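Local structure of D-3-phosphoglycerate dehydrogenase-related protein (Vibrio cholerae, 4S1V) at the interface of chains A and B and the interface of chains A and C. The protein catalyses the NAD-dependent oxidation of phosphoglycerate as a member of the D-isomer-specific 2-hydroxyacid dehydrogenase family. Coordinates in Å, arbitrary orientation; residue numbers count along the deposited sequence, not the author numbering. Chains: chain A/B/C, D-3-phosphoglycerate dehydrogenase-related protein.

Chain A takes part in all three contacts, meeting chain B in contact 1 and chain C in contacts 2 and 3. Contacts 2 and 3, whose C-alpha centres lie about 31 Å apart, are patches of one two-fold interface, so each recurs with the chains exchanged. The C-terminal helix (294-313 in chain A, 294-312 in chain C) and the segment before it serve both: A:Glu293 and A:Asn295 in contact 2, C:Pro287, C:His288 and C:Tyr297 in contact 3. Contact 1 lies about 24 Å from contact 2 and 42 Å from contact 3, in an A-B interface that is not exactly two-fold and may not be biological.

Contact 1: the interface of chains A and B. Residues chain A 12, 15, 30-32; chain B 249, 253, 280.
A:Phe31 and B:Tyr249 form the apolar centre, with CD1 of the phenylalanine 3.5 Å from CE2 of the tyrosine as the two side chains cross. Beside them CB of A:Val30, at the end of strand 27-30, lies 4.1 Å from the amide carbon CD of B:Gln253. Helix 247-254 of chain B supplies both B:Tyr249 and B:Gln253. CG of the tyrosine stands opposite its own backbone N (chi1 170°), which sends the ring out to chain A, where the phenol OH donates to A:Val30 O at 2.9 Å, in the carbonyl plane and on a lone pair. The chain of B:Gln253 bends at its second torsion, and its NE2 makes a nearly straight, very short bond of 2.5 Å to A:Asn12 OD1. These two amides are almost coplanar. A:Asn12 OD1 also accepts from A:Asn32 ND2 at 2.6 Å, on a lone pair, so two donors from different chains fix the A:Asn12 carboxamide. The A:Asn32 amide is turned 79° from that of B:Gln253. At the rim, water 2 joins the backbone N and OD1 of A:Asn32 to the B:Tyr249 hydroxyl. Water 1 links the backbone N of A:Arg15 to B:Gln253 OE1. If this interface persists in solution, the patch would join a loop-rich surface of one subunit to helix 247-254 of another and contribute to tetramer assembly.

Contact 2: the interface of chains A and C. Residues chain A 104, 108, 293, 295; chain C 143-144, 146, 148.
The small apolar core pairs A:Val104 CG1 with C:Ser146 CB at 3.6 Å, while the methyl CG2 of C:Thr144 packs 3.7 Å from the amide carbon CG of A:Asn295. In this D-2-hydroxyacid dehydrogenase the interface relates two subunits by a two-fold axis, and here the 143-148 loop of chain C runs against the N-terminal ends of chain A helices 104-118 and 294-313. A:Glu293, just ahead of the second helix, bends at its second torsion (chi2 -90°) and brings OE2 between the chains. A:Glu293 OE2 accepts from C:Thr144 N at 2.8 Å and from A:Asn295 N at 2.7 Å. Each nitrogen lies well out of the carboxylate plane, one on either face, so one oxygen both caps its own helix and holds the neighbouring loop. With OG1 of C:Thr144 set opposite its backbone N (chi1 -177°), the hydroxyl is carried to the carboxylate of A:Glu108, where it makes a weak bond of 2.9 Å to OE1. OE2 of the same glutamate takes another weak bond from C:Ser146 N. Farther out, the guanidinium of C:Arg148 forms a long salt bridge, NH2 to A:Glu293 OE2 at 3.9 Å. Its bond to A:Asn295 OD1 is weak, and the amide orientation is doubtful: A:Asn295 ND2 is modelled 3.0 Å from both NH1 and NH2 of C:Arg148, at the guanidinium edge, setting donor against donor, and a flipped amide would probably fit better.

Contact 3: the interface of chains A and C. Residues chain A 133-134; chain C 10, 57, 269, 287-288, 297.
The carboxamide nitrogen NE2 of A:Gln134 donates to the backbone O of C:Pro287 at 3.1 Å, approaching nearly along the C=O axis, and also meets water 3 at 2.9 Å. That water reaches C:His288 O at 2.7 Å and, weakly, C:Arg57 NH2, so the A:Gln134 carboxamide is linked to the active-site side of chain C. C:His288 corresponds to the conserved catalytic histidine of D-2-hydroxyacid dehydrogenases, and A:Trp133 and A:Gln134 thus appear to reach into the active-site region of the partner subunit. The extended A:Gln134 side chain comes toward C:Arg57 from the opposite direction, their planes 69° apart, and C:Arg57 NH2 is in turn bonded to C:Tyr297 OH.

A:Trp133 inserts alongside. Its CG lies anti to the backbone N (chi1 179°), which swings the indole into a sandwich between two prolines. C:Pro269, which follows a cis peptide bond, lays CA over the centre of one face, 3.7 Å from the centroid of the six-membered ring. From the opposite face C:Pro287 brings CB toward the rim of that ring, and C:His288 CB touches CZ2 of the indole. The indole edge carrying CD1 and NE1 points at C:Tyr10, the two rings turned 83° to each other in an edge-to-face pair. CE2 of C:Tyr10 lies in the indole plane, 3.6 Å from A:Trp133 CD1.

Contact 1: the interface of chains A and B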
loop_
_atom_site.group_PDB
_atom_site.type_symbol
_atom_site.label_atom_id
_atom_site.label_comp_id
_atom_site.label_asym_id
_atom_site.label_seq_id
_atom_site.Cartn_x
_atom_site.Cartn_y
_atom_site.Cartn_z
ATOM N N ASN A 12 0.979 7.423 -11.523
ATOM C CA ASN A 12 -0.229 7.394 -12.361
ATOM C C ASN A 12 -1.182 8.545 -12.056
ATOM O O ASN A 12 -2.376 8.330 -11.879
ATOM C CB ASN A 12 -0.967 6.053 -12.220
ATOM C CG ASN A 12 -0.099 4.869 -12.580
ATOM O OD1 ASN A 12 0.038 4.524 -13.751
ATOM N ND2 ASN A 12 0.488 4.231 -11.571
ATOM N N ARG A 15 -3.150 11.578 -15.701
ATOM C CA ARG A 15 -4.504 11.447 -16.243
ATOM C C ARG A 15 -5.550 12.141 -15.383
ATOM O O ARG A 15 -6.599 12.535 -15.885
ATOM C CB ARG A 15 -4.880 9.976 -16.448
ATOM C CG ARG A 15 -4.331 9.407 -17.748
ATOM C CD ARG A 15 -4.701 7.940 -17.977
ATOM N NE ARG A 15 -4.019 7.429 -19.164
ATOM C CZ ARG A 15 -4.439 7.592 -20.421
ATOM N NH1 ARG A 15 -5.572 8.231 -20.682
ATOM N NH2 ARG A 15 -3.721 7.100 -21.425
ATOM N N VAL A 30 0.206 6.496 -21.266
ATOM C CA VAL A 30 1.015 6.995 -20.154
ATOM C C VAL A 30 1.793 5.817 -19.579
ATOM O O VAL A 30 1.185 4.815 -19.180
ATOM C CB VAL A 30 0.154 7.602 -19.026
ATOM C CG1 VAL A 30 1.034 8.007 -17.847
ATOM C CG2 VAL A 30 -0.665 8.787 -19.526
ATOM N N PHE A 31 3.121 5.940 -19.548
ATOM C CA PHE A 31 3.976 4.937 -18.921
ATOM C C PHE A 31 4.306 5.313 -17.480
ATOM O O PHE A 31 4.426 6.490 -17.151
ATOM C CB PHE A 31 5.248 4.704 -19.742
ATOM C CG PHE A 31 4.987 4.096 -21.101
ATOM C CD1 PHE A 31 4.542 2.780 -21.217
ATOM C CD2 PHE A 31 5.180 4.840 -22.257
ATOM C CE1 PHE A 31 4.296 2.217 -22.464
ATOM C CE2 PHE A 31 4.930 4.289 -23.504
ATOM C CZ PHE A 31 4.496 2.972 -23.608
ATOM N N ASN A 32 4.422 4.307 -16.619
ATOM C CA ASN A 32 4.597 4.557 -15.192
ATOM C C ASN A 32 5.758 3.822 -14.535
ATOM O O ASN A 32 5.874 3.818 -13.305
ATOM C CB ASN A 32 3.300 4.254 -14.445
ATOM C CG ASN A 32 2.924 2.793 -14.495
ATOM O OD1 ASN A 32 3.723 1.933 -14.877
ATOM N ND2 ASN A 32 1.696 2.503 -14.125
ATOM N N TYR B 249 -1.842 -2.720 -22.382
ATOM C CA TYR B 249 -1.236 -1.856 -21.363
ATOM C C TYR B 249 -1.849 -0.459 -21.396
ATOM O O TYR B 249 -2.250 0.073 -20.364
ATOM C CB TYR B 249 0.298 -1.748 -21.472
ATOM C CG TYR B 249 0.792 -0.655 -20.545
ATOM C CD1 TYR B 249 0.917 -0.893 -19.177
ATOM C CD2 TYR B 249 1.033 0.640 -21.014
ATOM C CE1 TYR B 249 1.316 0.104 -18.310
ATOM C CE2 TYR B 249 1.421 1.656 -20.150
ATOM C CZ TYR B 249 1.559 1.380 -18.799
ATOM O OH TYR B 249 1.949 2.355 -17.920
ATOM N N GLN B 253 -3.949 0.907 -18.095
ATOM C CA GLN B 253 -3.375 2.048 -17.387
ATOM C C GLN B 253 -4.389 3.186 -17.326
ATOM O O GLN B 253 -4.543 3.822 -16.289
ATOM C CB GLN B 253 -2.060 2.501 -18.043
ATOM C CG GLN B 253 -1.854 4.018 -18.092
ATOM C CD GLN B 253 -1.406 4.588 -16.773
ATOM O OE1 GLN B 253 -1.704 5.739 -16.434
ATOM N NE2 GLN B 253 -0.676 3.777 -16.011
ATOM N N LEU B 280 0.978 -2.514 -13.216
ATOM C CA LEU B 280 -0.411 -2.082 -13.011
ATOM C C LEU B 280 -1.108 -2.924 -11.951
ATOM O O LEU B 280 -1.170 -4.149 -12.078
ATOM C CB LEU B 280 -1.203 -2.114 -14.325
ATOM C CG LEU B 280 -0.780 -1.185 -15.460
ATOM C CD1 LEU B 280 -1.673 -1.418 -16.664
ATOM C CD2 LEU B 280 -0.834 0.287 -15.054
HETATM O O HOH W 1 -1.918 8.817 -15.468
HETATM O O HOH W 2 4.666 1.492 -17.624
#

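Contact 2: the interface of chains A and C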
loop_
_atom_site.group_PDB
_atom_site.type_symbol
_atom_site.label_atom_id
_atom_site.label_comp_id
_atom_site.label_asym_id
_atom_site.label_seq_id
_atom_site.Cartn_x
_atom_site.Cartn_y
_atom_site.Cartn_z
ATOM N N VAL A 104 8.611 27.255 -6.597
ATOM C CA VAL A 104 7.724 27.281 -5.430
ATOM C C VAL A 104 7.666 25.917 -4.744
ATOM O O VAL A 104 8.008 25.801 -3.566
ATOM C CB VAL A 104 6.293 27.775 -5.770
ATOM C CG1 VAL A 104 5.391 27.685 -4.547
ATOM C CG2 VAL A 104 6.315 29.210 -6.291
ATOM N N GLU A 108 9.302 24.666 -1.022
ATOM C CA GLU A 108 8.406 24.243 0.038
ATOM C C GLU A 108 8.750 22.831 0.479
ATOM O O GLU A 108 8.774 22.542 1.673
ATOM C CB GLU A 108 6.943 24.333 -0.397
ATOM C CG GLU A 108 6.431 25.768 -0.425
ATOM C CD GLU A 108 4.917 25.882 -0.467
ATOM O OE1 GLU A 108 4.214 24.876 -0.232
ATOM O OE2 GLU A 108 4.428 27.008 -0.726
ATOM N N GLU A 293 3.906 17.835 -7.302
ATOM C CA GLU A 293 2.854 18.502 -6.535
ATOM C C GLU A 293 1.713 18.976 -7.460
ATOM O O GLU A 293 1.930 19.202 -8.652
ATOM C CB GLU A 293 3.477 19.667 -5.741
ATOM C CG GLU A 293 2.513 20.470 -4.897
ATOM C CD GLU A 293 1.916 21.635 -5.666
ATOM O OE1 GLU A 293 2.652 22.249 -6.475
ATOM O OE2 GLU A 293 0.717 21.933 -5.464
ATOM N N ASN A 295 -0.183 21.817 -7.995
ATOM C CA ASN A 295 -0.049 23.055 -8.760
ATOM C C ASN A 295 1.090 23.006 -9.756
ATOM O O ASN A 295 0.956 23.495 -10.879
ATOM C CB ASN A 295 0.133 24.261 -7.842
ATOM C CG ASN A 295 -1.135 24.627 -7.116
ATOM O OD1 ASN A 295 -2.188 24.019 -7.324
ATOM N ND2 ASN A 295 -1.048 25.632 -6.256
ATOM N N ARG C 143 -0.072 18.997 -2.196
ATOM C CA ARG C 143 -0.364 20.340 -2.680
ATOM C C ARG C 143 0.437 21.427 -1.971
ATOM O O ARG C 143 0.827 21.283 -0.809
ATOM C CB ARG C 143 -1.877 20.629 -2.700
ATOM C CG ARG C 143 -2.582 20.756 -1.358
ATOM C CD ARG C 143 -3.897 21.488 -1.588
ATOM N NE ARG C 143 -4.806 21.583 -0.439
ATOM C CZ ARG C 143 -4.726 22.485 0.540
ATOM N NH1 ARG C 143 -3.736 23.366 0.578
ATOM N NH2 ARG C 143 -5.627 22.484 1.512
ATOM N N THR C 144 0.709 22.501 -2.702
ATOM C CA THR C 144 1.508 23.597 -2.183
ATOM C C THR C 144 0.663 24.521 -1.309
ATOM O O THR C 144 -0.567 24.527 -1.396
ATOM C CB THR C 144 2.170 24.392 -3.323
ATOM O OG1 THR C 144 3.005 25.406 -2.766
ATOM C CG2 THR C 144 1.129 25.043 -4.211
ATOM N N SER C 146 1.441 27.896 -1.125
ATOM C CA SER C 146 1.505 29.181 -1.814
ATOM C C SER C 146 0.168 29.577 -2.429
ATOM O O SER C 146 -0.386 28.846 -3.251
ATOM C CB SER C 146 2.585 29.128 -2.897
ATOM O OG SER C 146 2.986 30.423 -3.276
ATOM N N ARG C 148 -2.750 29.729 -1.138
ATOM C CA ARG C 148 -3.897 29.212 -0.399
ATOM C C ARG C 148 -4.060 29.997 0.903
ATOM O O ARG C 148 -3.068 30.414 1.498
ATOM C CB ARG C 148 -3.729 27.721 -0.126
ATOM C CG ARG C 148 -3.480 26.918 -1.390
ATOM C CD ARG C 148 -4.038 25.512 -1.292
ATOM N NE ARG C 148 -3.490 24.557 -2.270
ATOM C CZ ARG C 148 -2.865 24.859 -3.411
ATOM N NH1 ARG C 148 -2.686 26.118 -3.788
ATOM N NH2 ARG C 148 -2.417 23.883 -4.188
#

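Contact 3: the interface of chains A and C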
loop_
_atom_site.group_PDB
_atom_site.type_symbol
_atom_site.label_atom_id
_atom_site.label_comp_id
_atom_site.label_asym_id
_atom_site.label_seq_id
_atom_site.Cartn_x
_atom_site.Cartn_y
_atom_site.Cartn_z
ATOM N N TRP A 133 3.861 5.399 22.187
ATOM C CA TRP A 133 3.587 6.828 22.298
ATOM C C TRP A 133 4.842 7.615 22.494
ATOM O O TRP A 133 5.606 7.368 23.431
ATOM C CB TRP A 133 2.621 7.083 23.441
ATOM C CG TRP A 133 2.274 8.539 23.671
ATOM C CD1 TRP A 133 2.770 9.379 24.663
ATOM C CD2 TRP A 133 1.329 9.370 22.910
ATOM N NE1 TRP A 133 2.215 10.627 24.571
ATOM C CE2 TRP A 133 1.346 10.693 23.541
ATOM C CE3 TRP A 133 0.495 9.155 21.817
ATOM C CZ2 TRP A 133 0.560 11.739 23.079
ATOM C CZ3 TRP A 133 -0.289 10.222 21.354
ATOM C CH2 TRP A 133 -0.267 11.477 21.980
ATOM N N GLN A 134 5.076 8.554 21.578
ATOM C CA GLN A 134 6.182 9.503 21.677
ATOM C C GLN A 134 7.542 8.809 21.779
ATOM O O GLN A 134 8.391 9.199 22.582
ATOM C CB GLN A 134 5.959 10.444 22.862
ATOM C CG GLN A 134 6.569 11.821 22.695
ATOM C CD GLN A 134 6.175 12.747 23.826
ATOM O OE1 GLN A 134 6.956 12.980 24.745
ATOM N NE2 GLN A 134 4.951 13.272 23.771
ATOM N N TYR C 10 8.595 10.074 28.825
ATOM C CA TYR C 10 8.526 8.858 28.014
ATOM C C TYR C 10 9.839 8.452 27.369
ATOM O O TYR C 10 10.162 7.268 27.313
ATOM C CB TYR C 10 7.428 8.940 26.950
ATOM C CG TYR C 10 6.115 9.439 27.489
ATOM C CD1 TYR C 10 5.471 8.781 28.536
ATOM C CD2 TYR C 10 5.520 10.573 26.957
ATOM C CE1 TYR C 10 4.267 9.248 29.039
ATOM C CE2 TYR C 10 4.323 11.049 27.450
ATOM C CZ TYR C 10 3.698 10.388 28.489
ATOM O OH TYR C 10 2.505 10.861 28.971
ATOM N N ARG C 57 0.313 15.864 31.274
ATOM C CA ARG C 57 0.374 14.421 31.060
ATOM C C ARG C 57 -0.275 13.602 32.175
ATOM O O ARG C 57 -0.812 12.532 31.916
ATOM C CB ARG C 57 1.806 13.976 30.797
ATOM C CG ARG C 57 2.324 14.501 29.472
ATOM C CD ARG C 57 3.795 14.182 29.293
ATOM N NE ARG C 57 4.354 14.903 28.158
ATOM C CZ ARG C 57 5.593 14.730 27.714
ATOM N NH1 ARG C 57 6.390 13.857 28.314
ATOM N NH2 ARG C 57 6.026 15.428 26.670
ATOM N N PRO C 269 -1.779 8.996 26.399
ATOM C CA PRO C 269 -1.360 8.551 25.066
ATOM C C PRO C 269 -2.529 8.047 24.231
ATOM O O PRO C 269 -3.430 7.405 24.765
ATOM C CB PRO C 269 -0.428 7.367 25.371
ATOM C CG PRO C 269 0.085 7.640 26.741
ATOM C CD PRO C 269 -1.096 8.231 27.458
ATOM N N PRO C 287 2.382 12.439 17.958
ATOM C CA PRO C 287 2.147 12.155 19.378
ATOM C C PRO C 287 2.418 13.344 20.313
ATOM O O PRO C 287 3.333 13.287 21.146
ATOM C CB PRO C 287 3.122 11.009 19.663
ATOM C CG PRO C 287 4.268 11.276 18.741
ATOM C CD PRO C 287 3.679 11.899 17.500
ATOM N N HIS C 288 1.611 14.396 20.175
ATOM C CA HIS C 288 1.712 15.612 20.996
ATOM C C HIS C 288 3.111 16.150 21.093
ATOM O O HIS C 288 3.625 16.402 22.185
ATOM C CB HIS C 288 1.094 15.409 22.378
ATOM C CG HIS C 288 0.600 16.699 23.013
ATOM N ND1 HIS C 288 -0.415 16.732 23.889
ATOM C CD2 HIS C 288 1.024 18.022 22.851
ATOM C CE1 HIS C 288 -0.634 18.006 24.279
ATOM N NE2 HIS C 288 0.243 18.794 23.633
ATOM N N TYR C 297 12.369 22.007 26.304
ATOM C CA TYR C 297 12.557 21.253 27.532
ATOM C C TYR C 297 13.506 21.982 28.480
ATOM O O TYR C 297 13.235 22.061 29.681
ATOM C CB TYR C 297 13.038 19.829 27.241
ATOM C CG TYR C 297 11.927 18.781 27.200
ATOM C CD1 TYR C 297 10.647 19.092 26.735
ATOM C CD2 TYR C 297 12.176 17.473 27.606
ATOM C CE1 TYR C 297 9.646 18.132 26.698
ATOM C CE2 TYR C 297 11.195 16.510 27.562
ATOM C CZ TYR C 297 9.929 16.836 27.114
ATOM O OH TYR C 297 8.957 15.856 27.089
HETATM O O HOH W 3 3.559 15.553 24.766
#